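Local coordinates for protein SAM dependent methyltransferase (Agrobacterium tumefaciens, PDB 2IGT) that probably transfers a methyl group from bound S-adenosylmethionine to an acceptor substrate, at residues G26-E31 with M287-R292; T225-L230 with I261-A266; A42-L47 with W112-L117; F134-V139 with L303-A308; A167-A172 with A198-A203. All coordinates share one frame; numbering follows the deposited sequence. Where two conformers were deposited one is given.

Contact 1. Residues G26-E31 with M287-R292; sequences GELPAE and MRETMR
Two arginines, R288 in the last turn of helix 280-290 and R292 just beyond it, reach across to the backbone of G26-E31 and take hold of its carbonyls. R292 NH1 donates to G26 O at 2.8 Å, in the carbonyl plane and nearly straight (161° at the hydrogen). Its other two donors stay within their own segment: NH2 meets E289 OE1 on the syn lone pair, whereas NE meets OE2 from above the carboxylate plane, each at 3.0 Å. Every nitrogen of this guanidinium therefore has an acceptor, and the group is fixed in rotation. L28 CD2 then lies over one of its faces, 3.5 Å from R292 NH2. R288 NH2 points at P29 O; the 2.5 Å separation is short, and the exact length is doubtful. The carboxylate of E31 stacks on a face of the R288 guanidinium, the planes 25° apart, with OE1 3.4 Å from NH1. That salt bridge works through charge alone, since no N-H points at the oxygen, and OE1 is hydrogen-bonded to H284 NE2. L28 CD1 covers the opposite face of R288. P29 CG rests 3.7 Å from CB of selenomethionine M291. The whole contact sits at the surface where helix 280-290 ends; A30 joins its backbone to G296 and V298, starting strand 30-39 alongside strand 297-306, and P29 and R288 both pack on V298.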
# COMPACT_ATOMS: atom_id res chain seq x y z
N GLY A 26 3.19 -38.98 26.22
CA GLY A 26 2.95 -40.17 25.43
C GLY A 26 3.96 -40.36 24.32
O GLY A 26 4.98 -39.68 24.28
N GLU A 27 3.64 -41.27 23.42
CA GLU A 27 4.56 -41.69 22.37
C GLU A 27 4.28 -40.95 21.07
O GLU A 27 3.14 -40.63 20.75
CB GLU A 27 4.42 -43.19 22.14
CG GLU A 27 4.69 -44.05 23.37
CD GLU A 27 6.09 -43.82 23.92
OE1 GLU A 27 7.07 -44.04 23.18
OE2 GLU A 27 6.21 -43.41 25.10
N LEU A 28 5.35 -40.71 20.31
CA LEU A 28 5.24 -40.15 18.98
C LEU A 28 4.52 -41.15 18.09
O LEU A 28 4.66 -42.37 18.28
CB LEU A 28 6.62 -39.85 18.40
CG LEU A 28 7.48 -38.82 19.15
CD1 LEU A 28 8.90 -38.83 18.61
CD2 LEU A 28 6.88 -37.45 19.04
N PRO A 29 3.73 -40.66 17.13
CA PRO A 29 3.11 -41.57 16.16
C PRO A 29 4.18 -42.34 15.36
O PRO A 29 5.34 -41.91 15.31
CB PRO A 29 2.35 -40.64 15.20
CG PRO A 29 2.26 -39.31 15.90
CD PRO A 29 3.37 -39.24 16.91
N ALA A 30 3.78 -43.42 14.72
CA ALA A 30 4.62 -44.11 13.74
C ALA A 30 4.96 -43.13 12.60
O ALA A 30 4.30 -42.10 12.43
CB ALA A 30 3.91 -45.35 13.20
N GLU A 31 5.99 -43.44 11.83
CA GLU A 31 6.38 -42.53 10.76
C GLU A 31 6.66 -43.31 9.49
O GLU A 31 7.13 -44.47 9.55
CB GLU A 31 7.59 -41.70 11.20
CG GLU A 31 8.73 -42.55 11.75
CD GLU A 31 9.98 -41.74 12.05
OE1 GLU A 31 9.95 -40.50 11.90
OE2 GLU A 31 11.01 -42.35 12.43
N MSE A 287 5.33 -32.18 12.98
CA MSE A 287 4.01 -32.82 12.97
C MSE A 287 4.00 -34.00 13.96
O MSE A 287 3.03 -34.21 14.71
CB MSE A 287 3.67 -33.32 11.55
CG MSE A 287 2.32 -34.09 11.49
SE MSE A 287 0.82 -32.86 11.79
CE MSE A 287 0.90 -31.90 10.08
N ARG A 288 5.10 -34.76 13.97
CA ARG A 288 5.20 -35.91 14.85
C ARG A 288 5.07 -35.48 16.32
O ARG A 288 4.31 -36.08 17.09
CB ARG A 288 6.54 -36.63 14.62
CG ARG A 288 6.50 -37.69 13.60
CD ARG A 288 6.70 -39.06 14.27
NE ARG A 288 8.11 -39.35 14.52
CZ ARG A 288 8.58 -40.45 15.11
NH1 ARG A 288 9.88 -40.59 15.27
NH2 ARG A 288 7.80 -41.41 15.55
N GLU A 289 5.82 -34.45 16.69
CA GLU A 289 5.81 -33.95 18.07
C GLU A 289 4.45 -33.32 18.42
O GLU A 289 3.93 -33.57 19.51
CB GLU A 289 6.97 -32.96 18.31
CG GLU A 289 7.14 -32.45 19.79
CD GLU A 289 7.51 -33.56 20.79
OE1 GLU A 289 8.34 -34.43 20.46
OE2 GLU A 289 7.00 -33.54 21.93
N THR A 290 3.88 -32.54 17.49
CA THR A 290 2.50 -32.01 17.63
C THR A 290 1.49 -33.12 17.99
O THR A 290 0.64 -32.92 18.86
CB THR A 290 2.01 -31.26 16.35
OG1 THR A 290 2.91 -30.18 16.04
CG2 THR A 290 0.59 -30.70 16.52
N MSE A 291 1.59 -34.27 17.31
CA MSE A 291 0.66 -35.39 17.50
C MSE A 291 1.14 -36.40 18.56
O MSE A 291 0.62 -37.52 18.61
CB MSE A 291 0.42 -36.11 16.16
CG MSE A 291 -0.11 -35.23 15.04
SE MSE A 291 -1.71 -34.17 15.57
CE MSE A 291 -2.97 -35.67 15.85
N ARG A 292 2.09 -36.02 19.41
CA ARG A 292 2.57 -36.93 20.47
C ARG A 292 1.40 -37.45 21.30
O ARG A 292 0.56 -36.68 21.75
CB ARG A 292 3.58 -36.23 21.39
CG ARG A 292 4.14 -37.18 22.48
CD ARG A 292 5.19 -36.54 23.39
NE ARG A 292 6.49 -36.33 22.75
CZ ARG A 292 7.45 -37.25 22.69
NH1 ARG A 292 7.26 -38.46 23.19
NH2 ARG A 292 8.59 -36.96 22.09

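Contact 2. Residues T225-L230 with I261-A266; sequences TYDIIL and ILSPKA
D227 and S263 find each other because D227 CG swings anti to its own carbonyl carbon (chi1 -59°), while S263 OG stands between its backbone N and carbonyl carbon (chi1 70°). OG then donates to D227 OD1 at 2.7 Å, coming in 35° above the carboxylate plane. The join belongs to a beta-alpha-beta crossover of the methyltransferase's Rossmann-like sheet: the chain leaves strand 228-231, passes through helix 247-260 and comes back through I261-A266 into the parallel neighbour 268-273. Just ahead of strand 228-231 the two backbones form a single bridge, Y226 N to I261 O at 2.8 Å and S263 N to Y226 O at 2.8 Å. Beyond it, S263-A266 makes a type I turn, closed by A266 N on S263 O, which brings the returning chain back beside D227. D227 has a second set of partners, a salt bridge from OD1 to R153 and a hydrogen bond from K156 N to OD2, so the serine binds a carboxylate that is already well held. The remaining side-chain contacts are apolar. The ring of Y226 and the side chain of I261 run side by side in the same direction, CD2 to CD1 4.1 Å, while the phenol OH is bonded to E219. I229 crosses I261 at about a right angle, and its CD1 ends 3.9 Å from I261 CG1 and 3.5 Å from L262 CD2.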
# COMPACT_ATOMS: atom_id res chain seq x y z
N THR A 225 -14.91 -28.73 16.28
CA THR A 225 -14.01 -29.79 15.79
C THR A 225 -14.25 -30.11 14.32
O THR A 225 -15.33 -29.88 13.80
CB THR A 225 -14.12 -31.11 16.61
OG1 THR A 225 -15.45 -31.62 16.52
CG2 THR A 225 -13.75 -30.90 18.11
N TYR A 226 -13.21 -30.63 13.67
CA TYR A 226 -13.24 -31.02 12.26
C TYR A 226 -12.64 -32.41 12.11
O TYR A 226 -11.76 -32.83 12.89
CB TYR A 226 -12.39 -30.04 11.42
CG TYR A 226 -12.92 -28.62 11.45
CD1 TYR A 226 -13.79 -28.18 10.47
CD2 TYR A 226 -12.57 -27.73 12.50
CE1 TYR A 226 -14.28 -26.89 10.47
CE2 TYR A 226 -13.07 -26.42 12.52
CZ TYR A 226 -13.92 -26.01 11.47
OH TYR A 226 -14.46 -24.74 11.41
N ASP A 227 -13.13 -33.13 11.12
CA ASP A 227 -12.67 -34.49 10.85
C ASP A 227 -11.41 -34.49 10.00
O ASP A 227 -10.57 -35.40 10.11
CB ASP A 227 -13.77 -35.27 10.16
CG ASP A 227 -15.04 -35.33 11.00
OD1 ASP A 227 -15.01 -35.91 12.10
OD2 ASP A 227 -16.06 -34.76 10.57
N ILE A 228 -11.30 -33.49 9.13
CA ILE A 228 -10.09 -33.32 8.31
C ILE A 228 -9.68 -31.87 8.32
O ILE A 228 -10.53 -30.97 8.16
CB ILE A 228 -10.28 -33.85 6.83
CG1 ILE A 228 -10.59 -35.37 6.84
CG2 ILE A 228 -9.03 -33.46 5.94
CD1 ILE A 228 -10.91 -36.00 5.48
N ILE A 229 -8.38 -31.62 8.51
CA ILE A 229 -7.86 -30.27 8.43
C ILE A 229 -6.74 -30.25 7.42
O ILE A 229 -5.80 -31.06 7.52
CB ILE A 229 -7.34 -29.75 9.81
CG1 ILE A 229 -8.47 -29.68 10.83
CG2 ILE A 229 -6.67 -28.32 9.64
CD1 ILE A 229 -7.99 -29.38 12.28
N LEU A 230 -6.86 -29.37 6.43
CA LEU A 230 -5.78 -29.09 5.49
C LEU A 230 -5.25 -27.69 5.74
O LEU A 230 -6.03 -26.77 5.97
CB LEU A 230 -6.27 -29.17 4.04
CG LEU A 230 -7.31 -30.26 3.79
CD1 LEU A 230 -8.00 -30.01 2.43
CD2 LEU A 230 -6.68 -31.65 3.86
N ILE A 261 -8.53 -28.85 17.65
CA ILE A 261 -9.81 -28.80 16.92
C ILE A 261 -10.04 -30.00 15.97
O ILE A 261 -10.89 -29.94 15.09
CB ILE A 261 -10.08 -27.42 16.21
CG1 ILE A 261 -8.97 -27.05 15.20
CG2 ILE A 261 -10.19 -26.32 17.26
CD1 ILE A 261 -9.35 -25.94 14.21
N LEU A 262 -9.27 -31.08 16.16
CA LEU A 262 -9.59 -32.36 15.51
C LEU A 262 -10.65 -33.11 16.29
O LEU A 262 -10.59 -33.20 17.52
CB LEU A 262 -8.35 -33.25 15.34
CG LEU A 262 -7.30 -32.75 14.33
CD1 LEU A 262 -6.01 -33.56 14.50
CD2 LEU A 262 -7.82 -32.84 12.87
N SER A 263 -11.62 -33.67 15.57
CA SER A 263 -12.62 -34.52 16.19
C SER A 263 -12.00 -35.82 16.76
O SER A 263 -10.93 -36.23 16.32
CB SER A 263 -13.74 -34.86 15.18
OG SER A 263 -13.25 -35.73 14.16
N PRO A 264 -12.68 -36.46 17.72
CA PRO A 264 -12.24 -37.79 18.21
C PRO A 264 -12.11 -38.81 17.09
O PRO A 264 -11.24 -39.67 17.17
CB PRO A 264 -13.37 -38.20 19.17
CG PRO A 264 -13.85 -36.91 19.68
CD PRO A 264 -13.85 -35.99 18.47
N LYS A 265 -12.97 -38.72 16.07
CA LYS A 265 -12.92 -39.66 14.92
C LYS A 265 -12.24 -39.03 13.70
O LYS A 265 -12.56 -39.39 12.57
CB LYS A 265 -14.34 -40.14 14.55
CG LYS A 265 -15.06 -40.88 15.64
CD LYS A 265 -16.51 -41.21 15.23
CE LYS A 265 -17.29 -41.85 16.35
NZ LYS A 265 -16.93 -43.30 16.60
N ALA A 266 -11.30 -38.10 13.93
CA ALA A 266 -10.61 -37.42 12.84
C ALA A 266 -9.91 -38.39 11.88
O ALA A 266 -9.35 -39.42 12.30
CB ALA A 266 -9.62 -36.36 13.36

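Contact 3. Residues A42-L47 with W112-L117; sequences AGDFHL and WPLSLL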
# COMPACT_ATOMS: atom_id res chain seq x y z
N ALA A 42 -3.01 -35.46 -15.27
CA ALA A 42 -4.04 -36.02 -16.12
C ALA A 42 -4.83 -34.87 -16.73
O ALA A 42 -4.69 -33.72 -16.30
CB ALA A 42 -4.93 -36.96 -15.31
N GLY A 43 -5.64 -35.18 -17.73
CA GLY A 43 -6.67 -34.27 -18.23
C GLY A 43 -6.15 -32.89 -18.59
O GLY A 43 -5.42 -32.74 -19.59
N ASP A 44 -6.52 -31.89 -17.79
CA ASP A 44 -6.28 -30.51 -18.18
C ASP A 44 -4.89 -29.98 -17.80
O ASP A 44 -4.57 -28.85 -18.14
CB ASP A 44 -7.37 -29.57 -17.63
CG ASP A 44 -8.61 -29.51 -18.51
OD1 ASP A 44 -8.64 -30.12 -19.61
OD2 ASP A 44 -9.57 -28.84 -18.09
N PHE A 45 -4.07 -30.76 -17.10
CA PHE A 45 -2.73 -30.30 -16.77
C PHE A 45 -1.65 -31.33 -17.07
O PHE A 45 -1.77 -32.51 -16.71
CB PHE A 45 -2.55 -29.89 -15.29
CG PHE A 45 -1.11 -29.62 -14.93
CD1 PHE A 45 -0.46 -28.45 -15.39
CD2 PHE A 45 -0.38 -30.55 -14.18
CE1 PHE A 45 0.90 -28.21 -15.09
CE2 PHE A 45 0.98 -30.34 -13.87
CZ PHE A 45 1.63 -29.16 -14.31
N HIS A 46 -0.59 -30.88 -17.72
CA HIS A 46 0.68 -31.59 -17.56
C HIS A 46 1.87 -30.71 -17.85
O HIS A 46 1.78 -29.70 -18.54
CB HIS A 46 0.73 -32.88 -18.37
CG HIS A 46 0.61 -32.66 -19.83
ND1 HIS A 46 -0.61 -32.55 -20.47
CD2 HIS A 46 1.56 -32.52 -20.79
CE1 HIS A 46 -0.41 -32.35 -21.76
NE2 HIS A 46 0.90 -32.34 -21.98
N LEU A 47 3.00 -31.13 -17.30
CA LEU A 47 4.27 -30.47 -17.50
C LEU A 47 4.88 -31.08 -18.75
O LEU A 47 5.21 -32.27 -18.76
CB LEU A 47 5.17 -30.73 -16.30
CG LEU A 47 6.63 -30.27 -16.40
CD1 LEU A 47 6.68 -28.74 -16.52
CD2 LEU A 47 7.36 -30.74 -15.12
N TRP A 112 -9.70 -18.67 -18.05
CA TRP A 112 -10.03 -19.74 -18.96
C TRP A 112 -10.47 -20.97 -18.18
O TRP A 112 -9.97 -21.21 -17.08
CB TRP A 112 -8.87 -20.04 -19.92
CG TRP A 112 -7.63 -20.73 -19.37
CD1 TRP A 112 -7.27 -22.04 -19.57
CD2 TRP A 112 -6.56 -20.14 -18.60
NE1 TRP A 112 -6.05 -22.30 -18.96
CE2 TRP A 112 -5.60 -21.15 -18.35
CE3 TRP A 112 -6.32 -18.85 -18.11
CZ2 TRP A 112 -4.42 -20.92 -17.63
CZ3 TRP A 112 -5.15 -18.61 -17.37
CH2 TRP A 112 -4.21 -19.64 -17.15
N PRO A 113 -11.42 -21.75 -18.73
CA PRO A 113 -11.98 -22.87 -17.96
C PRO A 113 -11.05 -24.09 -17.87
O PRO A 113 -10.40 -24.48 -18.86
CB PRO A 113 -13.28 -23.19 -18.70
CG PRO A 113 -12.99 -22.80 -20.15
CD PRO A 113 -12.00 -21.65 -20.09
N LEU A 114 -10.98 -24.66 -16.67
CA LEU A 114 -10.19 -25.85 -16.40
C LEU A 114 -11.01 -26.84 -15.58
O LEU A 114 -12.03 -26.45 -14.98
CB LEU A 114 -8.94 -25.49 -15.59
CG LEU A 114 -7.87 -24.66 -16.30
CD1 LEU A 114 -6.74 -24.28 -15.38
CD2 LEU A 114 -7.34 -25.42 -17.52
N SER A 115 -10.60 -28.10 -15.57
CA SER A 115 -11.19 -29.07 -14.64
C SER A 115 -10.20 -30.14 -14.22
O SER A 115 -9.43 -30.63 -15.03
CB SER A 115 -12.50 -29.68 -15.18
OG SER A 115 -12.25 -30.74 -16.08
N LEU A 116 -10.21 -30.47 -12.94
CA LEU A 116 -9.31 -31.47 -12.38
C LEU A 116 -10.13 -32.25 -11.38
O LEU A 116 -10.91 -31.66 -10.62
CB LEU A 116 -8.08 -30.85 -11.69
CG LEU A 116 -6.99 -30.20 -12.55
CD1 LEU A 116 -5.91 -29.54 -11.66
CD2 LEU A 116 -6.35 -31.20 -13.58
N LEU A 117 -9.98 -33.57 -11.40
CA LEU A 117 -10.68 -34.42 -10.47
C LEU A 117 -12.18 -34.13 -10.42
O LEU A 117 -12.79 -34.17 -9.37
CB LEU A 117 -10.05 -34.27 -9.06
CG LEU A 117 -10.09 -35.53 -8.20
CD1 LEU A 117 -9.37 -36.69 -8.92
CD2 LEU A 117 -9.46 -35.23 -6.82
O HOH W 1 -8.59 -32.87 -16.11
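The carboxylate of D44 is the flat group that makes this contact: S115 N donates to its OD2 at 2.8 Å, approaching on the anti side and 19° out of the carboxylate plane. Next to it the F45 ring has L47 N over one face, towards the rim, and meets the ring of Y59 at a slant; P135 also packs against F45. The motif on this side is a type II' turn, A42 to F45, closed by F45 N on A42 O at 3.1 Å, with G43 at the positive-phi corner. It leads into strand 45-51, which pairs with strand 54-59. Facing it is strand 111-116, which pairs with strand 119-124 in a separate antiparallel hairpin, so a side chain and a water make the link that strand pairing does not. That water accepts from D44 N at 2.8 Å and donates to S115 O at 2.6 Å. Together with the direct bond it ties the N-H and the C=O of S115 to a single residue of the turn. Beside the polar pair, L114 and L116 bring their ends towards the turn. L116 CG lies anti to the carbonyl carbon (chi1 -71°), which carries CD2 against the turn; P135 and F121 also pack on L116. The same L116 CD2 comes within 4.1 Å of A42 O and 4.4 Å of F45 CB.

Contact 4. Residues F134-V139 with L303-A308; sequences FPEQIV and LVIREA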
# COMPACT_ATOMS: atom_id res chain seq x y z
N PHE A 134 -2.60 -25.06 -8.15
CA PHE A 134 -1.38 -25.83 -7.98
C PHE A 134 -1.76 -27.27 -8.33
O PHE A 134 -2.17 -28.04 -7.45
CB PHE A 134 -0.87 -25.70 -6.53
CG PHE A 134 -0.30 -24.35 -6.21
CD1 PHE A 134 1.05 -24.07 -6.43
CD2 PHE A 134 -1.10 -23.36 -5.69
CE1 PHE A 134 1.59 -22.82 -6.13
CE2 PHE A 134 -0.58 -22.08 -5.41
CZ PHE A 134 0.78 -21.82 -5.62
N PRO A 135 -1.67 -27.65 -9.62
CA PRO A 135 -2.29 -28.91 -10.03
C PRO A 135 -1.66 -30.15 -9.43
O PRO A 135 -2.30 -31.20 -9.34
CB PRO A 135 -2.13 -28.93 -11.56
CG PRO A 135 -1.13 -27.90 -11.88
CD PRO A 135 -1.03 -26.93 -10.74
N GLU A 136 -0.40 -30.03 -9.01
CA GLU A 136 0.26 -31.16 -8.33
C GLU A 136 -0.48 -31.59 -7.05
O GLU A 136 -0.42 -32.76 -6.64
CB GLU A 136 1.73 -30.81 -7.98
CG GLU A 136 1.93 -29.70 -6.97
CD GLU A 136 1.95 -28.29 -7.57
OE1 GLU A 136 1.48 -28.08 -8.71
OE2 GLU A 136 2.46 -27.37 -6.89
N GLN A 137 -1.19 -30.63 -6.44
CA GLN A 137 -1.99 -30.88 -5.23
C GLN A 137 -3.09 -31.93 -5.44
O GLN A 137 -3.73 -32.38 -4.48
CB GLN A 137 -2.56 -29.56 -4.67
CG GLN A 137 -1.47 -28.62 -4.07
CD GLN A 137 -0.89 -29.17 -2.77
OE1 GLN A 137 -1.59 -29.81 -1.98
NE2 GLN A 137 0.40 -28.93 -2.54
N ILE A 138 -3.31 -32.34 -6.69
CA ILE A 138 -4.27 -33.41 -7.00
C ILE A 138 -4.01 -34.69 -6.21
O ILE A 138 -4.95 -35.41 -5.88
CB ILE A 138 -4.34 -33.73 -8.51
CG1 ILE A 138 -5.62 -34.54 -8.82
CG2 ILE A 138 -3.04 -34.46 -8.98
CD1 ILE A 138 -5.93 -34.75 -10.30
N VAL A 139 -2.75 -34.99 -5.91
CA VAL A 139 -2.46 -36.15 -5.07
C VAL A 139 -3.16 -36.02 -3.68
O VAL A 139 -3.79 -36.97 -3.22
CB VAL A 139 -0.95 -36.41 -4.94
CG1 VAL A 139 -0.69 -37.71 -4.19
CG2 VAL A 139 -0.30 -36.46 -6.33
N LEU A 303 6.21 -33.41 -2.61
CA LEU A 303 5.21 -33.58 -3.68
C LEU A 303 5.86 -33.10 -4.99
O LEU A 303 6.31 -31.95 -5.07
CB LEU A 303 3.96 -32.75 -3.39
CG LEU A 303 2.89 -32.70 -4.48
CD1 LEU A 303 2.30 -34.10 -4.75
CD2 LEU A 303 1.76 -31.74 -4.07
N VAL A 304 5.89 -33.97 -5.99
CA VAL A 304 6.62 -33.68 -7.22
C VAL A 304 5.70 -33.89 -8.43
O VAL A 304 4.68 -34.61 -8.35
CB VAL A 304 7.91 -34.56 -7.34
CG1 VAL A 304 8.66 -34.58 -6.01
CG2 VAL A 304 7.56 -35.99 -7.72
N ILE A 305 6.05 -33.22 -9.52
CA ILE A 305 5.43 -33.42 -10.81
C ILE A 305 6.50 -34.03 -11.71
O ILE A 305 7.65 -33.57 -11.74
CB ILE A 305 5.06 -32.06 -11.49
CG1 ILE A 305 4.06 -31.25 -10.64
CG2 ILE A 305 4.53 -32.29 -12.91
CD1 ILE A 305 3.95 -29.73 -11.04
N ARG A 306 6.11 -35.04 -12.48
CA ARG A 306 7.01 -35.57 -13.47
C ARG A 306 6.64 -35.03 -14.86
O ARG A 306 5.48 -35.03 -15.24
CB ARG A 306 6.98 -37.11 -13.46
CG ARG A 306 8.13 -37.70 -14.28
CD ARG A 306 8.21 -39.21 -14.16
NE ARG A 306 8.60 -39.69 -12.82
CZ ARG A 306 9.85 -39.85 -12.40
NH1 ARG A 306 10.88 -39.54 -13.20
NH2 ARG A 306 10.08 -40.30 -11.17
N GLU A 307 7.64 -34.57 -15.60
CA GLU A 307 7.45 -34.16 -16.99
C GLU A 307 6.69 -35.24 -17.74
O GLU A 307 6.92 -36.44 -17.53
CB GLU A 307 8.77 -33.93 -17.71
CG GLU A 307 9.54 -32.75 -17.22
CD GLU A 307 10.89 -32.65 -17.89
OE1 GLU A 307 11.48 -33.71 -18.23
OE2 GLU A 307 11.35 -31.51 -18.03
N ALA A 308 5.79 -34.82 -18.61
CA ALA A 308 5.00 -35.80 -19.36
C ALA A 308 5.34 -35.80 -20.86
O ALA A 308 4.92 -36.68 -21.59
CB ALA A 308 3.51 -35.58 -19.11
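E136 sets its aliphatic part against L303 and I305 and carries its charge past them. Its CB lies 3.6 Å from I305 CG1. The next atom, CG, sits between the backbone N and the carbonyl carbon (chi1 65°), and from there it touches L303 CD2 at 3.5 Å, the two side chains crossing at about a right angle. A bend at chi2 then turns the carboxylate aside: OE1 passes 3.8 Å from I305 CD1, and OE2 is hydrogen-bonded to Y274 OH, with a weak bond to T321 OG1 besides. On the strand side L303 carries most of the contact. Its CG is anti to the backbone N (chi1 174°), and the two methyls fork over E136, Q137 and V139. CD2 settles between E136 O and Q137 NE2, 3.5 Å from NE2, while CD1 reaches V139 CG2 at 3.9 Å, the leucine and the valine sliding past each other in opposite directions. Q137 bends back towards the strand, and its NE2 also bonds to Y274 OH. That tyrosine meets the ring of F134, which touches the bound S-adenosylmethionine. No hydrogen bond crosses between the two segments. They thus meet by van der Waals packing, methyl groups lying against both carbon and polar atoms, and the polar ends of E136 and Q137 both go to one tyrosine hydroxyl next to the cofactor pocket.

Contact 5. Residues A167-A172 with A198-A203; sequences ASLVAA and AGLEQA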
# COMPACT_ATOMS: atom_id res chain seq x y z
N ALA A 167 -9.40 -27.58 -3.42
CA ALA A 167 -9.57 -28.63 -2.38
C ALA A 167 -10.94 -28.52 -1.72
O ALA A 167 -11.58 -29.54 -1.40
CB ALA A 167 -8.46 -28.56 -1.33
N SER A 168 -11.37 -27.29 -1.46
CA SER A 168 -12.67 -27.04 -0.84
C SER A 168 -13.77 -27.61 -1.72
O SER A 168 -14.72 -28.20 -1.23
CB SER A 168 -12.88 -25.54 -0.63
OG SER A 168 -11.86 -25.03 0.20
N LEU A 169 -13.61 -27.43 -3.03
CA LEU A 169 -14.64 -27.88 -3.97
C LEU A 169 -14.65 -29.40 -4.13
O LEU A 169 -15.74 -30.00 -4.19
CB LEU A 169 -14.47 -27.16 -5.33
CG LEU A 169 -14.63 -25.64 -5.25
CD1 LEU A 169 -14.39 -25.00 -6.62
CD2 LEU A 169 -16.00 -25.20 -4.67
N VAL A 170 -13.46 -30.00 -4.15
CA VAL A 170 -13.34 -31.47 -4.17
C VAL A 170 -14.06 -32.08 -2.95
O VAL A 170 -14.87 -32.99 -3.09
CB VAL A 170 -11.85 -31.95 -4.24
CG1 VAL A 170 -11.77 -33.46 -4.06
CG2 VAL A 170 -11.20 -31.57 -5.60
N ALA A 171 -13.78 -31.54 -1.76
CA ALA A 171 -14.42 -32.03 -0.52
C ALA A 171 -15.94 -31.87 -0.57
O ALA A 171 -16.69 -32.81 -0.28
CB ALA A 171 -13.82 -31.36 0.72
N ALA A 172 -16.39 -30.68 -0.95
CA ALA A 172 -17.82 -30.40 -1.06
C ALA A 172 -18.54 -31.27 -2.11
O ALA A 172 -19.68 -31.74 -1.85
CB ALA A 172 -18.06 -28.89 -1.31
N ALA A 198 -18.31 -24.70 -10.81
CA ALA A 198 -18.33 -26.13 -10.51
C ALA A 198 -19.72 -26.68 -10.20
O ALA A 198 -19.88 -27.90 -10.05
CB ALA A 198 -17.37 -26.46 -9.38
N GLY A 199 -20.71 -25.80 -10.09
CA GLY A 199 -22.08 -26.21 -9.83
C GLY A 199 -22.26 -26.57 -8.37
O GLY A 199 -23.08 -27.43 -8.03
N LEU A 200 -21.48 -25.92 -7.51
CA LEU A 200 -21.51 -26.25 -6.10
C LEU A 200 -22.06 -25.12 -5.24
O LEU A 200 -21.85 -25.11 -4.03
CB LEU A 200 -20.10 -26.70 -5.63
CG LEU A 200 -19.61 -28.04 -6.22
CD1 LEU A 200 -18.11 -28.24 -5.97
CD2 LEU A 200 -20.42 -29.20 -5.61
N GLU A 201 -22.82 -24.19 -5.85
CA GLU A 201 -23.41 -23.05 -5.11
C GLU A 201 -24.28 -23.44 -3.92
O GLU A 201 -24.32 -22.71 -2.92
CB GLU A 201 -24.26 -22.17 -6.02
CG GLU A 201 -23.51 -21.23 -6.94
CD GLU A 201 -24.44 -20.22 -7.62
OE1 GLU A 201 -24.74 -20.41 -8.83
OE2 GLU A 201 -24.89 -19.26 -6.93
N GLN A 202 -24.97 -24.56 -4.02
CA GLN A 202 -25.84 -25.00 -2.93
C GLN A 202 -25.12 -25.84 -1.88
O GLN A 202 -25.67 -26.08 -0.81
CB GLN A 202 -27.09 -25.72 -3.47
CG GLN A 202 -28.33 -24.81 -3.61
CD GLN A 202 -28.06 -23.54 -4.41
OE1 GLN A 202 -27.91 -22.46 -3.84
NE2 GLN A 202 -27.97 -23.67 -5.73
N ALA A 203 -23.88 -26.27 -2.16
CA ALA A 203 -23.13 -27.15 -1.23
C ALA A 203 -22.76 -26.42 0.07
O ALA A 203 -22.60 -25.20 0.06
CB ALA A 203 -21.88 -27.73 -1.89
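Side-chain packing, with no hydrogen bond across, joins L169 and A172 to the loop A198-A203. L169 and L200 cross obliquely, L200 CD1 lying 3.9 Å from L169 CB and equally near L169 CD2. Both leucines hold CG anti to the carbonyl carbon (chi1 -62° for L169), which lays L200 CD1 along L169, against its CB and CD2. A198 CB touches the far end of L169, 4.3 Å from CD1. One turn further along the helix, two methyls meet directly, A172 CB and A203 CB at 4.0 Å, and with side chains this small the backbones come near each other. A methyl also lies against a polar atom: L200 CD1 is 3.4 Å from L169 O, a carbonyl of helix 166-173. Hydrogen bonds shape the loop without crossing to the helix. G199, at positive phi, ends helix 185-198 in a Schellman motif; L200 to A203 follows as a type I turn, with A203 N on L200 O at 3.0 Å, and L200 O also takes a bond from Q195 NE2. These two bends present L200 and A203 to the helix in succession. I205, at the start of strand 205-208, touches both L169 and A172. This is the layered packing of a Rossmann-like methyltransferase: a helix between two parallel strands lies on the sheet and is flanked by the loop that returns the next helix to the edge strand.

Overall arrangement
Contacts 1, 2 and 4 all reach the eight-stranded sheet. Contact 1 brings in edge strand 30-39 beside 297-306, contact 4 lies further along that pair, their centres about 28 Å apart, and contact 2 serves the parallel strands 228-231 and 268-273. Contact 5 flanks the same fold near edge strand 205-208. Contact 3 abuts contact 4, centres about 11 Å apart, L47 packing on I305 and E307. Along the chain contacts 1 and 4 cross; contact 3 closes inside the loop of contact 1 before contact 4 opens, and contacts 5 and 2 follow in series within both. Residues 26-31 are thus tied to the C-terminal half, which contact 4 brings against the segment holding F134 of the cofactor pocket.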